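Local coordinates for protein sugar-phosphate aldolase (Thermotoga maritima, PDB 1PVT) that belongs to the class II aldolase and adducin family, an α/β fold in which helices flank a large mixed β-sheet, at residues A[8-13]-A[77-82]; A[4-9]-A[59-64]; A[28-33]-A[201-206]. One frame throughout, in Å; residues are numbered along the deposited sequence.

Interaction 1: residues A[8-13]-A[77-82]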
# COMPACT_ATOMS: atom_id res chain seq x y z
N ARG A 8 -5.99 2.63 -15.24
CA ARG A 8 -5.36 1.57 -16.00
C ARG A 8 -4.05 1.20 -15.32
O ARG A 8 -3.69 0.03 -15.25
CB ARG A 8 -5.11 2.03 -17.44
CG ARG A 8 -6.36 1.98 -18.32
CD ARG A 8 -6.38 3.07 -19.38
NE ARG A 8 -7.64 3.07 -20.14
CZ ARG A 8 -8.16 4.15 -20.75
NH1 ARG A 8 -7.54 5.32 -20.69
NH2 ARG A 8 -9.30 4.04 -21.43
N GLU A 9 -3.35 2.21 -14.80
CA GLU A 9 -2.07 1.99 -14.13
C GLU A 9 -2.27 1.18 -12.87
O GLU A 9 -1.41 0.39 -12.47
CB GLU A 9 -1.42 3.32 -13.77
CG GLU A 9 0.08 3.29 -13.90
CD GLU A 9 0.77 4.34 -13.04
OE1 GLU A 9 0.37 5.53 -13.12
OE2 GLU A 9 1.71 3.96 -12.28
N ILE A 10 -3.41 1.39 -12.24
CA ILE A 10 -3.75 0.65 -11.04
C ILE A 10 -4.16 -0.77 -11.42
O ILE A 10 -3.71 -1.74 -10.81
CB ILE A 10 -4.91 1.31 -10.29
CG1 ILE A 10 -4.38 2.56 -9.57
CG2 ILE A 10 -5.59 0.30 -9.34
CD1 ILE A 10 -5.41 3.25 -8.67
N GLN A 11 -5.03 -0.88 -12.42
CA GLN A 11 -5.49 -2.19 -12.87
C GLN A 11 -4.34 -3.07 -13.31
O GLN A 11 -4.31 -4.26 -12.99
CB GLN A 11 -6.48 -2.01 -14.01
CG GLN A 11 -7.80 -1.47 -13.54
CD GLN A 11 -8.83 -1.45 -14.65
OE1 GLN A 11 -8.70 -0.71 -15.63
NE2 GLN A 11 -9.86 -2.28 -14.51
N LYS A 12 -3.40 -2.49 -14.04
CA LYS A 12 -2.23 -3.24 -14.50
C LYS A 12 -1.49 -3.81 -13.29
O LYS A 12 -1.09 -4.98 -13.30
CB LYS A 12 -1.32 -2.33 -15.32
CG LYS A 12 -0.03 -2.99 -15.78
CD LYS A 12 0.73 -2.13 -16.79
CE LYS A 12 2.11 -2.73 -17.11
NZ LYS A 12 2.04 -4.10 -17.69
N VAL A 13 -1.30 -3.01 -12.25
CA VAL A 13 -0.61 -3.46 -11.04
C VAL A 13 -1.40 -4.57 -10.33
O VAL A 13 -0.81 -5.53 -9.81
CB VAL A 13 -0.37 -2.28 -10.05
CG1 VAL A 13 -0.04 -2.80 -8.64
CG2 VAL A 13 0.77 -1.39 -10.58
N SER A 77 -14.82 -1.09 -11.90
CA SER A 77 -15.91 -0.68 -11.05
C SER A 77 -15.48 -1.03 -9.64
O SER A 77 -16.12 -0.64 -8.67
CB SER A 77 -17.17 -1.45 -11.36
OG SER A 77 -17.13 -2.67 -10.66
N LYS A 78 -14.41 -1.81 -9.53
CA LYS A 78 -13.87 -2.23 -8.24
C LYS A 78 -12.88 -1.20 -7.72
O LYS A 78 -12.19 -1.44 -6.73
CB LYS A 78 -13.15 -3.57 -8.36
CG LYS A 78 -13.97 -4.70 -8.96
CD LYS A 78 -14.94 -5.33 -7.97
CE LYS A 78 -15.60 -6.58 -8.55
NZ LYS A 78 -16.39 -7.36 -7.53
N ILE A 79 -12.79 -0.05 -8.38
CA ILE A 79 -11.87 1.01 -7.95
C ILE A 79 -12.68 2.26 -7.62
O ILE A 79 -13.50 2.69 -8.42
CB ILE A 79 -10.84 1.36 -9.04
CG1 ILE A 79 -9.93 0.15 -9.30
CG2 ILE A 79 -10.03 2.60 -8.62
CD1 ILE A 79 -8.86 0.38 -10.35
N CYS A 80 -12.43 2.84 -6.45
CA CYS A 80 -13.16 4.03 -6.03
C CYS A 80 -12.40 5.34 -6.18
O CYS A 80 -11.23 5.45 -5.81
CB CYS A 80 -13.62 3.90 -4.56
SG CYS A 80 -14.90 2.66 -4.25
N LEU A 81 -13.08 6.33 -6.75
CA LEU A 81 -12.52 7.66 -6.90
C LEU A 81 -13.25 8.41 -5.81
O LEU A 81 -14.47 8.40 -5.74
CB LEU A 81 -12.88 8.29 -8.24
CG LEU A 81 -12.59 9.79 -8.20
CD1 LEU A 81 -11.11 10.05 -7.94
CD2 LEU A 81 -12.99 10.42 -9.51
N LEU A 82 -12.49 9.06 -4.94
CA LEU A 82 -13.12 9.76 -3.84
C LEU A 82 -12.63 11.16 -3.66
O LEU A 82 -11.49 11.49 -4.00
CB LEU A 82 -12.88 8.99 -2.56
CG LEU A 82 -13.21 7.51 -2.59
CD1 LEU A 82 -12.70 6.89 -1.31
CD2 LEU A 82 -14.71 7.30 -2.78

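Interaction 2: residues A[4-9]-A[59-64]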
# COMPACT_ATOMS: atom_id res chain seq x y z
N ARG A 4 -8.46 8.82 -15.48
CA ARG A 4 -8.92 7.60 -16.15
C ARG A 4 -7.78 6.67 -16.60
O ARG A 4 -7.97 5.47 -16.78
CB ARG A 4 -9.77 7.99 -17.35
CG ARG A 4 -10.79 9.10 -17.05
CD ARG A 4 -11.19 9.81 -18.33
NE ARG A 4 -11.69 8.86 -19.33
CZ ARG A 4 -11.70 9.08 -20.64
NH1 ARG A 4 -11.24 10.23 -21.13
NH2 ARG A 4 -12.17 8.15 -21.46
N GLU A 5 -6.59 7.25 -16.80
CA GLU A 5 -5.40 6.50 -17.21
C GLU A 5 -4.77 5.90 -15.94
O GLU A 5 -4.34 4.74 -15.93
CB GLU A 5 -4.39 7.43 -17.90
CG GLU A 5 -3.02 6.81 -18.20
CD GLU A 5 -2.00 7.81 -18.79
OE1 GLU A 5 -2.23 8.30 -19.93
OE2 GLU A 5 -0.97 8.09 -18.13
N THR A 6 -4.73 6.70 -14.88
CA THR A 6 -4.20 6.29 -13.59
C THR A 6 -4.85 4.96 -13.24
O THR A 6 -4.20 4.04 -12.72
CB THR A 6 -4.53 7.35 -12.51
OG1 THR A 6 -3.72 8.52 -12.71
CG2 THR A 6 -4.27 6.81 -11.13
N ILE A 7 -6.15 4.87 -13.55
CA ILE A 7 -6.95 3.67 -13.31
C ILE A 7 -6.33 2.46 -13.97
O ILE A 7 -6.19 1.41 -13.35
CB ILE A 7 -8.36 3.81 -13.89
CG1 ILE A 7 -9.03 5.06 -13.33
CG2 ILE A 7 -9.15 2.57 -13.61
CD1 ILE A 7 -8.92 5.18 -11.84
N ARG A 8 -5.99 2.63 -15.24
CA ARG A 8 -5.36 1.57 -16.00
C ARG A 8 -4.05 1.20 -15.32
O ARG A 8 -3.69 0.03 -15.25
CB ARG A 8 -5.11 2.03 -17.44
CG ARG A 8 -6.36 1.98 -18.32
CD ARG A 8 -6.38 3.07 -19.38
NE ARG A 8 -7.64 3.07 -20.14
CZ ARG A 8 -8.16 4.15 -20.75
NH1 ARG A 8 -7.54 5.32 -20.69
NH2 ARG A 8 -9.30 4.04 -21.43
N GLU A 9 -3.35 2.21 -14.80
CA GLU A 9 -2.07 1.99 -14.13
C GLU A 9 -2.27 1.18 -12.87
O GLU A 9 -1.41 0.39 -12.47
CB GLU A 9 -1.42 3.32 -13.77
CG GLU A 9 0.08 3.29 -13.90
CD GLU A 9 0.77 4.34 -13.04
OE1 GLU A 9 0.37 5.53 -13.12
OE2 GLU A 9 1.71 3.96 -12.28
N TYR A 59 -8.32 14.13 -3.57
CA TYR A 59 -9.05 13.17 -4.38
C TYR A 59 -8.18 11.93 -4.43
O TYR A 59 -7.02 12.00 -4.84
CB TYR A 59 -9.24 13.66 -5.80
CG TYR A 59 -10.18 14.82 -5.96
CD1 TYR A 59 -11.55 14.63 -6.10
CD2 TYR A 59 -9.68 16.12 -6.04
CE1 TYR A 59 -12.40 15.71 -6.33
CE2 TYR A 59 -10.51 17.20 -6.25
CZ TYR A 59 -11.87 17.00 -6.40
OH TYR A 59 -12.66 18.09 -6.66
N LEU A 60 -8.70 10.79 -4.01
CA LEU A 60 -7.90 9.59 -4.07
C LEU A 60 -8.67 8.38 -4.58
O LEU A 60 -9.87 8.20 -4.30
CB LEU A 60 -7.26 9.28 -2.71
CG LEU A 60 -7.99 8.31 -1.77
CD1 LEU A 60 -7.00 7.66 -0.81
CD2 LEU A 60 -9.08 9.05 -1.02
N LEU A 61 -7.95 7.58 -5.36
CA LEU A 61 -8.46 6.35 -5.94
C LEU A 61 -8.02 5.24 -5.02
O LEU A 61 -6.84 5.14 -4.68
CB LEU A 61 -7.85 6.15 -7.33
CG LEU A 61 -8.43 6.94 -8.51
CD1 LEU A 61 -7.43 7.01 -9.66
CD2 LEU A 61 -9.75 6.29 -8.95
N ILE A 62 -8.96 4.41 -4.59
CA ILE A 62 -8.62 3.32 -3.71
C ILE A 62 -9.52 2.14 -4.03
O ILE A 62 -10.67 2.30 -4.40
CB ILE A 62 -8.79 3.71 -2.23
CG1 ILE A 62 -8.26 2.60 -1.32
CG2 ILE A 62 -10.25 3.95 -1.93
CD1 ILE A 62 -8.26 2.95 0.15
N THR A 63 -8.96 0.94 -3.91
CA THR A 63 -9.72 -0.26 -4.18
C THR A 63 -10.91 -0.26 -3.23
O THR A 63 -10.83 0.26 -2.12
CB THR A 63 -8.85 -1.54 -3.98
OG1 THR A 63 -8.05 -1.41 -2.80
CG2 THR A 63 -7.92 -1.73 -5.16
N ALA A 64 -12.03 -0.81 -3.70
CA ALA A 64 -13.26 -0.88 -2.91
C ALA A 64 -13.20 -2.05 -1.95
O ALA A 64 -12.25 -2.82 -1.94
CB ALA A 64 -14.46 -1.04 -3.83

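Interaction 3: residues A[28-33]-A[201-206]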
# COMPACT_ATOMS: atom_id res chain seq x y z
N GLY A 28 -5.52 -7.32 -0.00
CA GLY A 28 -4.64 -6.41 -0.71
C GLY A 28 -5.40 -5.25 -1.33
O GLY A 28 -6.45 -5.45 -1.96
N ASN A 29 -4.88 -4.04 -1.15
CA ASN A 29 -5.53 -2.86 -1.68
C ASN A 29 -4.50 -1.93 -2.22
O ASN A 29 -3.31 -2.05 -1.90
CB ASN A 29 -6.31 -2.15 -0.59
CG ASN A 29 -7.37 -3.03 0.01
OD1 ASN A 29 -8.41 -3.28 -0.62
ND2 ASN A 29 -7.12 -3.52 1.21
N ILE A 30 -4.96 -1.00 -3.04
CA ILE A 30 -4.09 -0.01 -3.66
C ILE A 30 -4.75 1.34 -3.48
O ILE A 30 -5.97 1.42 -3.39
CB ILE A 30 -3.94 -0.29 -5.17
CG1 ILE A 30 -3.41 -1.72 -5.39
CG2 ILE A 30 -3.04 0.77 -5.80
CD1 ILE A 30 -3.43 -2.18 -6.82
N SER A 31 -3.96 2.39 -3.43
CA SER A 31 -4.51 3.74 -3.29
C SER A 31 -3.58 4.78 -3.92
O SER A 31 -2.36 4.80 -3.67
CB SER A 31 -4.75 4.10 -1.81
OG SER A 31 -3.52 4.26 -1.10
N VAL A 32 -4.16 5.63 -4.76
CA VAL A 32 -3.38 6.66 -5.43
C VAL A 32 -4.03 8.01 -5.16
O VAL A 32 -5.26 8.16 -5.22
CB VAL A 32 -3.32 6.43 -6.97
CG1 VAL A 32 -2.29 7.38 -7.61
CG2 VAL A 32 -2.96 4.98 -7.26
N ARG A 33 -3.19 8.99 -4.86
CA ARG A 33 -3.66 10.34 -4.57
C ARG A 33 -3.63 11.18 -5.83
O ARG A 33 -2.58 11.37 -6.44
CB ARG A 33 -2.78 10.95 -3.48
CG ARG A 33 -3.14 12.37 -3.09
CD ARG A 33 -2.62 12.69 -1.71
NE ARG A 33 -1.23 12.26 -1.51
CZ ARG A 33 -0.16 12.91 -1.94
NH1 ARG A 33 -0.29 14.05 -2.61
NH2 ARG A 33 1.05 12.43 -1.69
N LYS A 201 6.40 7.28 -6.35
CA LYS A 201 5.96 8.38 -7.19
C LYS A 201 4.64 8.00 -7.88
O LYS A 201 3.80 8.87 -8.13
CB LYS A 201 7.03 8.71 -8.26
CG LYS A 201 8.46 8.87 -7.73
CD LYS A 201 8.58 9.99 -6.71
CE LYS A 201 9.96 9.99 -6.01
NZ LYS A 201 11.11 10.31 -6.91
N ASP A 202 4.46 6.72 -8.19
CA ASP A 202 3.24 6.22 -8.82
C ASP A 202 3.04 4.75 -8.46
O ASP A 202 3.98 4.08 -8.03
CB ASP A 202 3.29 6.40 -10.35
CG ASP A 202 4.45 5.66 -10.99
OD1 ASP A 202 5.26 5.04 -10.26
OD2 ASP A 202 4.55 5.70 -12.24
N VAL A 203 1.81 4.24 -8.64
CA VAL A 203 1.52 2.87 -8.27
C VAL A 203 2.56 1.89 -8.79
O VAL A 203 3.04 1.04 -8.04
CB VAL A 203 0.13 2.43 -8.75
CG1 VAL A 203 0.13 2.16 -10.24
CG2 VAL A 203 -0.29 1.20 -7.98
N ALA A 204 2.93 2.03 -10.06
CA ALA A 204 3.93 1.14 -10.66
C ALA A 204 5.23 1.10 -9.86
O ALA A 204 5.86 0.05 -9.76
CB ALA A 204 4.23 1.59 -12.09
N GLU A 205 5.62 2.23 -9.29
CA GLU A 205 6.85 2.28 -8.49
C GLU A 205 6.63 1.58 -7.15
O GLU A 205 7.53 0.89 -6.66
CB GLU A 205 7.28 3.73 -8.27
CG GLU A 205 8.49 3.87 -7.33
CD GLU A 205 8.97 5.31 -7.17
OE1 GLU A 205 9.66 5.82 -8.08
OE2 GLU A 205 8.64 5.94 -6.14
N ALA A 206 5.45 1.74 -6.56
CA ALA A 206 5.14 1.09 -5.30
C ALA A 206 5.23 -0.42 -5.57
O ALA A 206 5.91 -1.13 -4.84
CB ALA A 206 3.75 1.46 -4.84

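Interaction 1: residues A[8-13]-A[77-82]
Helix 2-19 runs over strand 79-84 with the CA atoms of Gln-11 and Ile-79 8.7 Å apart, a separation bridged by side chains alone. This is helix-on-sheet packing of the class II aldolase and adducin fold, and it illustrates how one long strand side chain can engage two consecutive helix residues. Ile-79 supplies that side chain. Its CG1 lies beside the backbone N (chi1 -65°) and the chain then runs fully extended, carrying CD1 out from the sheet to the helix. There the methyl meets Ile-10 first, with CG2 of Ile-10 3.4 Å from CD1 of Ile-79 and the branch carbon CB of Ile-10 a little behind it. The next residue along the helix, Gln-11, offers the methylene part of its chain to the same methyl, not its amide. That amide has business elsewhere: its NE2 gives a hydrogen bond to Val-72 O, which anchors the end of the chain while its aliphatic root lies against the isoleucine. Ile-10 also touches Leu-61 of strand 58-63 and Ile-30 and Val-32 of strand 28-34, so with Ile-79 it reaches three neighbouring strands. The second grip on the strand methyl is Gln-11 CG, 3.8 Å from Ile-79 CD1.

Interaction 2: residues A[4-9]-A[59-64]
No ring, amide or carboxylate takes part in the meeting of Thr-6 and Ile-7 with Leu-61, so there are no flat faces or edges to share out; the contact is made by methyl groups, gathered around the branched end of the leucine. Ile-7 CD1 lies between the two methyls of Leu-61 and equally near both, 3.2 Å from Leu-61 CD1 and 3.2 Å from Leu-61 CD2, with Leu-61 CG 3.8 Å from that same Ile-7 CD1. The two shorter distances are small for methyl groups, and their exact value is doubtful. The side chains of Ile-7 and Leu-61 meet at roughly a right angle. A bend at the second torsion of Ile-7 (chi2 -47°) swings the terminal methyl to the sheet, although the bond to CB does not itself aim there. In this way helix 2-19 is seated on the β-sheet of this class II aldolase fold, the leucine rising from strand 58-63. Thr-6 comes in beyond CD1: its CG2 lies 3.5 Å from Leu-61 CD1, on the side of that methyl turned from CD2. The threonine is divided by role, since OG1 is hydrogen-bonded to His-2 O one turn back in the helix while the methyl faces the apolar layer. Beside them on the sheet, Leu-61 also packs on Ile-79 and Leu-81 of strand 79-84 and on Leu-34, and Thr-6 touches Val-32.

Interaction 3: residues A[28-33]-A[201-206]
Val-203, in the first turn of helix 203-224, meets Ile-30 and Val-32 of strand 28-34, and its side chain can be followed outward atom by atom. CB comes first, 4.3 Å from Val-32 CG2, a loose contact near the point where the CA atoms of Val-32 and Val-203 approach to 6.8 Å. From CB the two methyls part. CG2 stands anti to the backbone N and reaches Ile-30, whose own CG2 lies 3.5 Å from Val-203 CG2; the two side chains meet at about a right angle, methyl against methyl. CG1 occupies the position between backbone N and carbonyl carbon (chi1 76°), where it lies against the carboxylate of Glu-9 from helix 2-19.

The turn that carries the valine is capped. Asp-202 is the N-cap, its OD1 accepting a bond from Glu-205 N at 3.0 Å with a rather bent N-H...O angle of 139°. Glu-205 in turn accepts, through OE2, a straighter bond (157°) from Lys-201 N, the residue before the N-cap, at 2.6 Å and from above the carboxylate plane. Glu-9 OE2 adds a bond from Ala-204 N and also comes close to Asp-202 OD2, where the two acids may share a proton or lean on the helix N terminus to offset their like charges.

Along the strand the side chains alternate: Ile-30 and Val-32 face this helix, while Ser-31 points to the other face, where its OG bonds with His-106 and His-110 of helix 103-115. Val-203 thus sits between helix 2-19, which it touches through Glu-9 and Val-13, and the sheet, where it meets strand 28-34 and, next to it, Val-124 of strand 122-126.

Overall arrangement
All three contacts place a helix on the same face of the mixed sheet, across three successive strands: 79-84, 58-63 and 28-34. Interactions 1 and 2 have centres about 4 Å apart and share helix 2-19; the centre of interaction 3 lies about 10 Å and 9 Å from theirs and uses helix 203-224. Along the chain, helix 2-19 comes first, then strands 28-34, 58-63 and 79-84, with helix 203-224 last, so interaction 3 crosses the other two. Glu-9 ties the two helices together, accepting from Ala-204 N. Helices from near the two ends of the chain thus pack side by side on one face of the sheet.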